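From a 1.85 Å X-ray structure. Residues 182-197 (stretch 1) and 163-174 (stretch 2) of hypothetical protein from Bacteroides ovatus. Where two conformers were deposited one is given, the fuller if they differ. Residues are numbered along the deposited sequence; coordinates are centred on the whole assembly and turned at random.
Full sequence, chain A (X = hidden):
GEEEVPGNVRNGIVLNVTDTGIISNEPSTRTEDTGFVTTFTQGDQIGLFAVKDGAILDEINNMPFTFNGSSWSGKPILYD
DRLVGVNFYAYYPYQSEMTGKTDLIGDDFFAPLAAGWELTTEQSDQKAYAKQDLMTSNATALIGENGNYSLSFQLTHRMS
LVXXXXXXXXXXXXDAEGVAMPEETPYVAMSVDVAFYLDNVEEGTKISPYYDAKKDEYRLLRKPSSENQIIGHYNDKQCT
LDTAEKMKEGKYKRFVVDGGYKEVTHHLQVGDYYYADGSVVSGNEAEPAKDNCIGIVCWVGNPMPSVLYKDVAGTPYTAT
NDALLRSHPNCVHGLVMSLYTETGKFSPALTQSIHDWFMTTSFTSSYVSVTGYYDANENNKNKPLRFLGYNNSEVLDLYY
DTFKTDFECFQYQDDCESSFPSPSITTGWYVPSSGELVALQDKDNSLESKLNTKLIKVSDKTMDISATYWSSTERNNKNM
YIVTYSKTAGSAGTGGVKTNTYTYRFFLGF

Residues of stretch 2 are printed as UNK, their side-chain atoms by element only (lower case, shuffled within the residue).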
# COMPACT_ATOMS: atom_id res chain seq x y z
N PRO A 182 9.72 9.06 -3.27
CA PRO A 182 10.92 9.63 -2.64
C PRO A 182 10.58 10.89 -1.86
O PRO A 182 9.66 11.61 -2.25
CB PRO A 182 11.83 9.96 -3.83
CG PRO A 182 11.26 9.22 -4.99
CD PRO A 182 9.80 9.09 -4.74
N GLU A 183 11.27 11.14 -0.75
CA GLU A 183 11.05 12.38 0.00
C GLU A 183 12.32 12.73 0.79
O GLU A 183 13.18 11.87 0.95
CB GLU A 183 9.81 12.32 0.90
CG GLU A 183 9.94 11.41 2.10
CD GLU A 183 8.66 11.18 2.88
OE1 GLU A 183 7.61 11.80 2.55
OE2 GLU A 183 8.70 10.33 3.79
N GLU A 184 12.40 13.97 1.27
CA GLU A 184 13.56 14.46 2.02
C GLU A 184 13.42 14.19 3.52
O GLU A 184 14.42 13.89 4.18
CB GLU A 184 13.76 15.96 1.78
CG GLU A 184 14.13 16.31 0.35
CD GLU A 184 15.42 15.70 -0.17
OE1 GLU A 184 16.46 15.79 0.53
OE2 GLU A 184 15.40 15.15 -1.30
N THR A 185 12.20 14.28 4.05
CA THR A 185 11.95 14.08 5.48
C THR A 185 10.52 13.55 5.65
O THR A 185 9.72 13.71 4.73
CB THR A 185 12.17 15.47 6.19
OG1 THR A 185 12.37 15.30 7.59
CG2 THR A 185 11.04 16.45 5.96
N PRO A 186 10.15 12.96 6.82
CA PRO A 186 8.78 12.46 6.96
C PRO A 186 7.72 13.55 6.76
O PRO A 186 7.91 14.72 7.14
CB PRO A 186 8.74 11.91 8.39
CG PRO A 186 10.16 11.49 8.65
CD PRO A 186 10.96 12.60 8.00
N TYR A 187 6.63 13.16 6.10
CA TYR A 187 5.47 14.03 5.90
C TYR A 187 4.57 13.79 7.08
O TYR A 187 4.11 12.67 7.25
CB TYR A 187 4.76 13.67 4.57
CG TYR A 187 3.53 14.52 4.34
CD1 TYR A 187 2.30 14.18 4.90
CD2 TYR A 187 3.61 15.68 3.56
CE1 TYR A 187 1.17 14.96 4.68
CE2 TYR A 187 2.48 16.48 3.34
CZ TYR A 187 1.27 16.12 3.91
OH TYR A 187 0.18 16.91 3.70
N VAL A 188 4.29 14.83 7.90
CA VAL A 188 3.50 14.62 9.12
C VAL A 188 2.37 15.61 9.23
O VAL A 188 2.59 16.82 9.24
CB VAL A 188 4.40 14.68 10.41
CG1 VAL A 188 3.58 14.35 11.67
CG2 VAL A 188 5.61 13.73 10.31
N ALA A 189 1.16 15.09 9.37
CA ALA A 189 -0.05 15.89 9.62
C ALA A 189 -0.08 16.19 11.13
O ALA A 189 -0.03 15.26 11.92
CB ALA A 189 -1.29 15.10 9.21
N MSE A 190 -0.11 17.46 11.51
CA MSE A 190 -0.07 17.86 12.93
C MSE A 190 -1.29 18.67 13.29
O MSE A 190 -1.87 19.33 12.43
CB MSE A 190 1.21 18.66 13.19
CG MSE A 190 2.45 17.79 13.12
SE MSE A 190 4.04 18.82 13.15
CE MSE A 190 4.11 19.46 11.18
N SER A 191 -1.67 18.63 14.57
CA SER A 191 -2.86 19.29 15.08
C SER A 191 -2.89 20.78 14.75
O SER A 191 -1.86 21.45 14.82
CB SER A 191 -2.98 19.10 16.60
OG SER A 191 -3.21 17.72 16.89
N VAL A 192 -4.09 21.28 14.46
CA VAL A 192 -4.32 22.68 14.16
C VAL A 192 -5.25 23.30 15.19
O VAL A 192 -5.86 22.59 16.03
CB VAL A 192 -4.84 22.91 12.69
CG1 VAL A 192 -3.74 22.63 11.69
CG2 VAL A 192 -6.09 22.09 12.40
N ASP A 193 -5.36 24.64 15.13
CA ASP A 193 -6.20 25.47 16.02
C ASP A 193 -5.88 25.11 17.47
O ASP A 193 -6.79 24.77 18.24
CB ASP A 193 -7.69 25.26 15.70
CG ASP A 193 -8.05 25.64 14.27
OD1 ASP A 193 -7.59 26.70 13.80
OD2 ASP A 193 -8.80 24.86 13.63
N VAL A 194 -4.58 25.05 17.78
CA VAL A 194 -4.11 24.63 19.11
C VAL A 194 -4.09 25.81 20.07
O VAL A 194 -3.45 26.82 19.80
CB VAL A 194 -2.71 23.93 19.05
CG1 VAL A 194 -2.21 23.57 20.46
CG2 VAL A 194 -2.77 22.68 18.17
N ALA A 195 -4.72 25.63 21.23
CA ALA A 195 -4.69 26.64 22.28
C ALA A 195 -4.72 25.94 23.60
O ALA A 195 -5.47 24.96 23.77
CB ALA A 195 -5.87 27.61 22.16
N PHE A 196 -3.92 26.44 24.54
CA PHE A 196 -3.92 25.93 25.91
C PHE A 196 -4.40 27.01 26.87
O PHE A 196 -4.07 28.18 26.70
CB PHE A 196 -2.52 25.43 26.31
CG PHE A 196 -2.02 24.26 25.51
CD1 PHE A 196 -2.36 22.96 25.86
CD2 PHE A 196 -1.19 24.46 24.41
CE1 PHE A 196 -1.89 21.88 25.12
CE2 PHE A 196 -0.70 23.37 23.68
CZ PHE A 196 -1.07 22.09 24.03
N TYR A 197 -5.13 26.59 27.92
CA TYR A 197 -5.70 27.46 28.94
C TYR A 197 -5.43 26.96 30.33
O TYR A 197 -5.50 25.76 30.58
CB TYR A 197 -7.23 27.56 28.77
CG TYR A 197 -7.64 28.04 27.40
CD1 TYR A 197 -7.76 29.40 27.13
CD2 TYR A 197 -7.88 27.15 26.36
CE1 TYR A 197 -8.10 29.86 25.86
CE2 TYR A 197 -8.23 27.59 25.09
CZ TYR A 197 -8.35 28.95 24.84
OH TYR A 197 -8.70 29.40 23.59
N UNK A 163 4.97 18.41 29.66
CA UNK A 163 5.26 18.10 28.25
C UNK A 163 3.94 17.60 27.64
O UNK A 163 3.33 16.71 28.23
c UNK A 163 6.42 17.09 28.05
c UNK A 163 7.72 17.62 28.69
c UNK A 163 6.64 16.80 26.55
N UNK A 164 3.49 18.20 26.51
CA UNK A 164 2.25 17.78 25.86
C UNK A 164 2.58 17.25 24.46
O UNK A 164 3.20 17.95 23.67
c UNK A 164 -0.16 18.33 25.23
c UNK A 164 0.95 19.59 27.12
c UNK A 164 1.16 18.90 25.78
N UNK A 165 2.12 16.02 24.16
CA UNK A 165 2.27 15.41 22.84
C UNK A 165 0.87 15.25 22.23
O UNK A 165 0.12 14.35 22.62
c UNK A 165 3.29 13.39 21.60
n UNK A 165 5.71 14.26 18.84
c UNK A 165 4.83 13.39 19.64
c UNK A 165 2.99 14.04 22.95
c UNK A 165 4.40 14.13 20.89
N UNK A 166 0.51 16.14 21.28
CA UNK A 166 -0.79 16.04 20.63
C UNK A 166 -0.76 14.93 19.54
O UNK A 166 0.32 14.52 19.12
c UNK A 166 -1.41 18.55 21.05
c UNK A 166 -2.47 18.20 22.11
c UNK A 166 -1.21 17.39 20.04
c UNK A 166 -1.76 19.83 20.30
N UNK A 167 -1.92 14.41 19.09
CA UNK A 167 -1.87 13.39 18.03
C UNK A 167 -1.30 13.96 16.72
O UNK A 167 -1.48 15.14 16.40
c UNK A 167 -3.32 14.72 19.49
c UNK A 167 -4.14 14.05 18.44
c UNK A 167 -3.34 12.98 17.84
N UNK A 168 -0.52 13.15 16.02
CA UNK A 168 0.05 13.51 14.73
C UNK A 168 0.11 12.26 13.87
O UNK A 168 0.11 11.15 14.42
o UNK A 168 2.39 13.35 15.47
c UNK A 168 1.42 14.18 14.86
N UNK A 169 0.12 12.42 12.55
CA UNK A 169 0.12 11.25 11.67
C UNK A 169 1.13 11.40 10.55
O UNK A 169 1.01 12.30 9.72
c UNK A 169 -1.28 11.03 11.06
c UNK A 169 -1.34 9.73 10.16
o UNK A 169 -2.22 10.91 12.11
N UNK A 170 2.11 10.53 10.52
CA UNK A 170 3.02 10.51 9.39
C UNK A 170 2.32 9.77 8.23
O UNK A 170 1.75 8.70 8.44
n UNK A 170 9.13 8.00 6.46
c UNK A 170 6.40 8.75 8.79
c UNK A 170 8.38 7.98 7.55
c UNK A 170 5.20 9.58 8.50
n UNK A 170 8.73 7.19 8.57
n UNK A 170 7.28 8.71 7.62
c UNK A 170 4.35 9.84 9.74
N UNK A 171 2.34 10.36 7.04
CA UNK A 171 1.82 9.70 5.84
C UNK A 171 2.99 9.22 5.01
O UNK A 171 3.87 10.01 4.67
c UNK A 171 -0.68 11.70 6.59
c UNK A 171 -2.81 10.33 5.48
c UNK A 171 0.95 10.65 4.98
c UNK A 171 -0.44 10.85 5.52
c UNK A 171 -1.95 11.86 7.12
o UNK A 171 -4.26 11.37 7.10
c UNK A 171 -3.02 11.19 6.55
c UNK A 171 -1.52 10.17 4.97
N UNK A 172 3.03 7.93 4.73
CA UNK A 172 4.00 7.39 3.77
C UNK A 172 3.19 7.31 2.47
O UNK A 172 2.36 6.41 2.31
c UNK A 172 5.50 4.92 6.42
c UNK A 172 4.59 6.03 4.23
c UNK A 172 5.45 5.39 3.11
c UNK A 172 5.40 6.20 5.56
N UNK A 173 3.37 8.28 1.58
CA UNK A 173 2.63 8.30 0.32
C UNK A 173 3.25 7.33 -0.65
O UNK A 173 4.48 7.28 -0.80
c UNK A 173 0.46 10.40 0.84
c UNK A 173 2.61 9.71 -0.28
c UNK A 173 1.55 12.79 1.69
c UNK A 173 -0.31 11.30 1.57
c UNK A 173 0.24 12.51 1.97
c UNK A 173 2.33 11.87 0.99
c UNK A 173 1.79 10.67 0.54
N UNK A 174 2.39 6.51 -1.29
CA UNK A 174 2.84 5.47 -2.22
C UNK A 174 2.12 5.57 -3.55
O UNK A 174 1.15 6.30 -3.69
c UNK A 174 3.19 3.85 -0.24
c UNK A 174 2.57 4.06 -1.63
o UNK A 174 1.15 3.82 -1.64
O HOH W 1 0.03 17.35 16.40
O HOH W 2 6.49 10.41 5.37
O HOH W 3 5.25 10.37 1.99

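Position 163 carries three carbons, one bearing the other two, and lies out of reach of stretch 1; a side chain forked at CB with no heteroatom is Val163. Position 164 has the same three-carbon fork, and one arm approaches CE1 of Phe196. It is Val164, and Val164 CG1 is 4.0 Å from Phe196 CE1. At 165 four carbons in a row end in nitrogen, reaching nothing on stretch 1: Lys165.

Position 166 has four carbons forked at the second. Its CB lies 3.7 Å from OG of Ser191, and one terminal carbon approaches CG2 of Val194 and CZ of Phe196. The fork beyond CB identifies Leu166, whose CD1 is 3.7 Å from Val194 CG2 and 4.4 Å from Phe196 CZ. At 167 three carbons close a ring onto the backbone nitrogen, which defines Pro167; its O accepts a hydrogen bond from Ser191 OG at 3.1 Å.

Position 168 bears one carbon and one oxygen, with CB 3.9 Å from CG1 of Val188, hence Ser168. At 169 a carbon carries one oxygen and one carbon, and CB stands 4.5 Å from CB of Ala189: Thr169. Position 170 extends through three carbons and a nitrogen to a carbon holding two more nitrogens, a guanidinium that meets Pro186 and Glu183, so it is Arg170. CB of Pro186 lies over one face of that group, 3.6 Å from Arg170 NE, while Glu183 OE2 sits near its plane and forms a salt bridge to Arg170 NH2 at 3.6 Å.

Position 171 is a six-carbon ring with one oxygen, reached through CB, and the ring edge meets CB of Ala189: Tyr171. Ala189 CB is 3.9 Å from Tyr171 CE1. Four carbons forked at the first, one arm two carbons long, make 172 Ile172, directed away from stretch 1. At 173 one carbon leads to a six-carbon ring without oxygen, its edge toward the face of the Tyr187 ring: Phe173. The two ring centroids are 4.9 Å apart and the planes at 58°. At 174 one carbon carries an oxygen and a carbon, out of reach of stretch 1: Thr174.

The contact rests on an antiparallel pairing, with strand directions 151° apart. Ala189 and Thr169 bond reciprocally: Ala189 N to Thr169 O is 2.8 Å, and Thr169 N to Ala189 O is 2.9 Å, at angles of 162° and 163°. Alternation places Val188 and Arg170 on one face, Tyr187, Ala189 and Tyr171 on the other. Water 2 extends the polar link, accepting from Arg170 NE and Tyr187 N and donating to Glu183 OE2 and Tyr171 O. Beyond the paired strands, Val194 and Phe196 continue the association through apolar packing against Val164 and Leu166.

Stretch 2 163-174: VVKLPSTRYIFT
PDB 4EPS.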